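Long-range contact in dihydrodipicolinate synthase (Bacillus clausii KSM-K16, PDB 3E96), which probably acts as a 4-hydroxy-tetrahydrodipicolinate synthase, a pyruvate-dependent TIM-barrel lyase of the DapA family: residues B[254-265]-B[278-289]. Sequence-based numbering, arbitrary orientation.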
loop_
_atom_site.group_PDB
_atom_site.type_symbol
_atom_site.label_atom_id
_atom_site.label_comp_id
_atom_site.label_asym_id
_atom_site.label_seq_id
_atom_site.Cartn_x
_atom_site.Cartn_y
_atom_site.Cartn_z
ATOM N N LYS B 254 7.324 14.188 -9.346
ATOM C CA LYS B 254 7.350 15.112 -8.212
ATOM C C LYS B 254 6.556 14.613 -7.002
ATOM O O LYS B 254 5.547 13.913 -7.142
ATOM C CB LYS B 254 6.813 16.494 -8.619
ATOM C CG LYS B 254 7.747 17.287 -9.524
ATOM C CD LYS B 254 7.261 18.728 -9.725
ATOM C CE LYS B 254 7.373 19.546 -8.445
ATOM N NZ LYS B 254 7.011 20.986 -8.656
ATOM N N TYR B 255 7.021 14.998 -5.816
ATOM C CA TYR B 255 6.376 14.626 -4.558
ATOM C C TYR B 255 6.374 13.115 -4.368
ATOM O O TYR B 255 5.345 12.523 -4.053
ATOM C CB TYR B 255 4.932 15.149 -4.522
ATOM C CG TYR B 255 4.777 16.550 -5.069
ATOM C CD1 TYR B 255 5.492 17.619 -4.528
ATOM C CD2 TYR B 255 3.949 16.800 -6.162
ATOM C CE1 TYR B 255 5.391 18.901 -5.070
ATOM C CE2 TYR B 255 3.841 18.076 -6.711
ATOM C CZ TYR B 255 4.564 19.120 -6.163
ATOM O OH TYR B 255 4.479 20.372 -6.725
ATOM N N ASN B 256 7.532 12.493 -4.567
ATOM C CA ASN B 256 7.649 11.050 -4.405
ATOM C C ASN B 256 6.614 10.316 -5.262
ATOM O O ASN B 256 5.959 9.383 -4.795
ATOM C CB ASN B 256 7.457 10.670 -2.929
ATOM C CG ASN B 256 7.864 9.237 -2.636
ATOM O OD1 ASN B 256 7.454 8.655 -1.628
ATOM N ND2 ASN B 256 8.680 8.663 -3.508
ATOM N N GLN B 257 6.464 10.758 -6.511
ATOM C CA GLN B 257 5.532 10.156 -7.463
ATOM C C GLN B 257 4.070 10.540 -7.253
ATOM O O GLN B 257 3.191 10.010 -7.926
ATOM C CB GLN B 257 5.657 8.628 -7.441
ATOM C CG GLN B 257 6.990 8.103 -7.948
ATOM C CD GLN B 257 6.991 7.872 -9.444
ATOM O OE1 GLN B 257 6.746 8.791 -10.235
ATOM N NE2 GLN B 257 7.262 6.634 -9.846
ATOM N N GLY B 258 3.803 11.455 -6.328
ATOM C CA GLY B 258 2.425 11.861 -6.108
ATOM C C GLY B 258 1.801 12.445 -7.367
ATOM O O GLY B 258 0.592 12.347 -7.573
ATOM N N ASN B 259 2.634 13.047 -8.213
ATOM C CA ASN B 259 2.193 13.672 -9.465
ATOM C C ASN B 259 2.048 12.695 -10.633
ATOM O O ASN B 259 1.588 13.080 -11.710
ATOM C CB ASN B 259 3.203 14.744 -9.885
ATOM C CG ASN B 259 2.779 16.144 -9.494
ATOM O OD1 ASN B 259 1.879 16.330 -8.680
ATOM N ND2 ASN B 259 3.442 17.142 -10.075
ATOM N N ASN B 260 2.428 11.439 -10.416
ATOM C CA ASN B 260 2.423 10.434 -11.476
ATOM C C ASN B 260 1.241 10.379 -12.444
ATOM O O ASN B 260 1.436 10.345 -13.663
ATOM C CB ASN B 260 2.648 9.047 -10.871
ATOM C CG ASN B 260 2.899 7.993 -11.928
ATOM O OD1 ASN B 260 1.989 7.596 -12.656
ATOM N ND2 ASN B 260 4.142 7.541 -12.025
ATOM N N VAL B 261 0.023 10.365 -11.916
ATOM C CA VAL B 261 -1.160 10.293 -12.773
ATOM C C VAL B 261 -1.815 11.648 -13.007
ATOM O O VAL B 261 -2.254 11.947 -14.120
ATOM C CB VAL B 261 -2.217 9.329 -12.179
ATOM C CG1 VAL B 261 -3.494 9.349 -13.032
ATOM C CG2 VAL B 261 -1.651 7.913 -12.111
ATOM N N VAL B 262 -1.878 12.472 -11.967
ATOM C CA VAL B 262 -2.516 13.771 -12.116
ATOM C C VAL B 262 -1.854 14.619 -13.210
ATOM O O VAL B 262 -2.543 15.350 -13.919
ATOM C CB VAL B 262 -2.569 14.537 -10.767
ATOM C CG1 VAL B 262 -1.171 14.817 -10.255
ATOM C CG2 VAL B 262 -3.376 15.824 -10.939
ATOM N N VAL B 263 -0.536 14.514 -13.364
ATOM C CA VAL B 263 0.157 15.266 -14.418
ATOM C C VAL B 263 -0.330 14.775 -15.786
ATOM O O VAL B 263 -0.561 15.572 -16.705
ATOM C CB VAL B 263 1.697 15.090 -14.339
ATOM C CG1 VAL B 263 2.357 15.618 -15.616
ATOM C CG2 VAL B 263 2.240 15.842 -13.130
ATOM N N ILE B 264 -0.485 13.459 -15.919
ATOM C CA ILE B 264 -0.966 12.879 -17.169
ATOM C C ILE B 264 -2.375 13.391 -17.491
ATOM O O ILE B 264 -2.655 13.818 -18.620
ATOM C CB ILE B 264 -1.003 11.330 -17.094
ATOM C CG1 ILE B 264 0.422 10.775 -17.094
ATOM C CG2 ILE B 264 -1.782 10.758 -18.274
ATOM C CD1 ILE B 264 0.493 9.266 -16.951
ATOM N N LYS B 265 -3.257 13.357 -16.497
ATOM C CA LYS B 265 -4.633 13.801 -16.702
ATOM C C LYS B 265 -4.786 15.278 -17.030
ATOM O O LYS B 265 -5.588 15.644 -17.893
ATOM C CB LYS B 265 -5.495 13.436 -15.487
ATOM C CG LYS B 265 -5.778 11.934 -15.392
ATOM C CD LYS B 265 -6.812 11.590 -14.326
ATOM C CE LYS B 265 -7.144 10.099 -14.365
ATOM N NZ LYS B 265 -8.035 9.667 -13.240
ATOM N N THR B 278 -8.177 12.961 -10.915
ATOM C CA THR B 278 -7.710 11.827 -10.127
ATOM C C THR B 278 -8.642 11.725 -8.923
ATOM O O THR B 278 -9.399 12.657 -8.642
ATOM C CB THR B 278 -6.261 12.040 -9.604
ATOM O OG1 THR B 278 -6.156 13.325 -8.971
ATOM C CG2 THR B 278 -5.253 11.945 -10.744
ATOM N N ARG B 279 -8.609 10.591 -8.232
ATOM C CA ARG B 279 -9.420 10.411 -7.033
ATOM C C ARG B 279 -8.506 10.596 -5.823
ATOM O O ARG B 279 -7.301 10.348 -5.908
ATOM C CB ARG B 279 -10.019 9.000 -6.970
ATOM C CG ARG B 279 -11.332 8.803 -7.724
ATOM C CD ARG B 279 -11.867 7.389 -7.508
ATOM N NE ARG B 279 -13.127 7.157 -8.212
ATOM C CZ ARG B 279 -13.736 5.979 -8.300
ATOM N NH1 ARG B 279 -14.878 5.870 -8.969
ATOM N NH2 ARG B 279 -13.209 4.908 -7.721
ATOM N N ALA B 280 -9.067 11.054 -4.708
ATOM C CA ALA B 280 -8.274 11.194 -3.489
ATOM C C ALA B 280 -7.729 9.773 -3.332
ATOM O O ALA B 280 -8.425 8.816 -3.663
ATOM C CB ALA B 280 -9.178 11.549 -2.310
ATOM N N PRO B 281 -6.524 9.603 -2.761
ATOM C CA PRO B 281 -5.550 10.548 -2.202
ATOM C C PRO B 281 -4.711 11.479 -3.086
ATOM O O PRO B 281 -3.614 11.872 -2.688
ATOM C CB PRO B 281 -4.671 9.645 -1.344
ATOM C CG PRO B 281 -4.583 8.409 -2.191
ATOM C CD PRO B 281 -6.025 8.218 -2.644
ATOM N N VAL B 282 -5.187 11.820 -4.277
ATOM C CA VAL B 282 -4.456 12.772 -5.111
ATOM C C VAL B 282 -5.463 13.776 -5.654
ATOM O O VAL B 282 -6.481 13.385 -6.217
ATOM C CB VAL B 282 -3.723 12.108 -6.303
ATOM C CG1 VAL B 282 -3.150 13.195 -7.224
ATOM C CG2 VAL B 282 -2.581 11.231 -5.792
ATOM N N ASN B 283 -5.197 15.064 -5.463
ATOM C CA ASN B 283 -6.108 16.086 -5.968
ATOM C C ASN B 283 -5.457 16.817 -7.139
ATOM O O ASN B 283 -4.463 16.338 -7.690
ATOM C CB ASN B 283 -6.533 17.045 -4.840
ATOM C CG ASN B 283 -5.401 17.917 -4.331
ATOM O OD1 ASN B 283 -4.236 17.522 -4.333
ATOM N ND2 ASN B 283 -5.751 19.113 -3.867
ATOM N N GLU B 284 -6.005 17.961 -7.534
ATOM C CA GLU B 284 -5.460 18.675 -8.688
ATOM C C GLU B 284 -4.105 19.339 -8.488
ATOM O O GLU B 284 -3.647 19.532 -7.364
ATOM C CB GLU B 284 -6.473 19.710 -9.199
ATOM C CG GLU B 284 -6.723 20.902 -8.283
ATOM C CD GLU B 284 -7.397 20.527 -6.974
ATOM O OE1 GLU B 284 -8.283 19.642 -6.976
ATOM O OE2 GLU B 284 -7.051 21.131 -5.937
ATOM N N LEU B 285 -3.461 19.682 -9.602
ATOM C CA LEU B 285 -2.152 20.324 -9.569
ATOM C C LEU B 285 -2.234 21.750 -9.048
ATOM O O LEU B 285 -3.266 22.409 -9.171
ATOM C CB LEU B 285 -1.530 20.354 -10.974
ATOM C CG LEU B 285 -1.124 19.031 -11.629
ATOM C CD1 LEU B 285 -0.554 19.302 -13.019
ATOM C CD2 LEU B 285 -0.086 18.331 -10.762
ATOM N N SER B 286 -1.137 22.218 -8.463
ATOM C CA SER B 286 -1.059 23.587 -7.965
ATOM C C SER B 286 -0.920 24.460 -9.209
ATOM O O SER B 286 -0.695 23.944 -10.307
ATOM C CB SER B 286 0.182 23.764 -7.095
ATOM O OG SER B 286 1.355 23.522 -7.859
ATOM N N ASN B 287 -1.045 25.773 -9.048
ATOM C CA ASN B 287 -0.909 26.667 -10.190
ATOM C C ASN B 287 0.510 26.546 -10.733
ATOM O O ASN B 287 0.729 26.568 -11.945
ATOM C CB ASN B 287 -1.196 28.117 -9.784
ATOM C CG ASN B 287 -2.621 28.317 -9.306
ATOM O OD1 ASN B 287 -3.569 27.840 -9.930
ATOM N ND2 ASN B 287 -2.781 29.035 -8.199
ATOM N N GLU B 288 1.472 26.400 -9.827
ATOM C CA GLU B 288 2.867 26.258 -10.219
ATOM C C GLU B 288 3.056 25.070 -11.155
ATOM O O GLU B 288 3.668 25.198 -12.212
ATOM C CB GLU B 288 3.754 26.062 -8.988
ATOM C CG GLU B 288 5.217 25.811 -9.331
ATOM C CD GLU B 288 6.047 25.410 -8.124
ATOM O OE1 GLU B 288 7.269 25.205 -8.288
ATOM O OE2 GLU B 288 5.480 25.295 -7.015
ATOM N N ASP B 289 2.541 23.909 -10.758
ATOM C CA ASP B 289 2.682 22.712 -11.579
ATOM C C ASP B 289 1.860 22.780 -12.868
ATOM O O ASP B 289 2.263 22.226 -13.888
ATOM C CB ASP B 289 2.315 21.462 -10.769
ATOM C CG ASP B 289 3.394 21.085 -9.760
ATOM O OD1 ASP B 289 4.484 21.695 -9.794
ATOM O OD2 ASP B 289 3.159 20.173 -8.936
HETATM O O HOH W 1 3.819 23.352 -6.490
#
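Lys-254 opens the contact with a salt bridge: its chain kinks at chi3 (69°) and brings NZ to 2.9 Å from OD1 of Asp-289, on the syn side of that oxygen. Next door, the Tyr-255 hydroxyl donates to the other carboxylate oxygen, OH to OD2 2.6 Å, and the acid lies at the ring's edge rather than over a face. A water joins this hydroxyl to Ser-286 OG and Glu-288 OE2; Ser-286 is also the N-cap of helix 287-299, accepting from Asp-289 N. The backbone then turns, and the Gly-258 carbonyl oxygen rests against Val-282 CG2. Asn-259 sends ND2 to the same OD2 at 3.3 Å, nearly straight at 164°, but from the face opposite the tyrosine. Three donors thus grip the buried carboxylate and fix its rotation, while the Asn-259 amide also donates to Leu-251 O and lies against Leu-285 CD2.

Val-261 touches the Thr-278 methyl with CG1 and lies about 4 Å, side chain to side chain, from Thr-56, predicted to bind pyruvate; this places the start of helix 262-270 beside that site. Val-262 marks the change from polar to greasy. Its CB packs 3.8 Å from Val-282 CG1, its CG1 sits 3.7 Å from Leu-285 CD2, and CG2 reaches the Asn-283 carbonyl. Thr-278 brings its methyl, CG2, to 3.6 Å from Val-262 CA; with OG1 set between backbone N and carbonyl carbon (chi1 50°), the hydroxyl bonds instead to Val-282 O. Val-263 adds a looser touch on Leu-285 and also packs on Phe-248 and Leu-251 of helix 235-252. Lys-265 lays its extended chain along Thr-278, its ammonium paired with Glu-58.

The pair belongs to the helical C-terminal extension that DapA-family enzymes carry after their (beta/alpha)8 barrel.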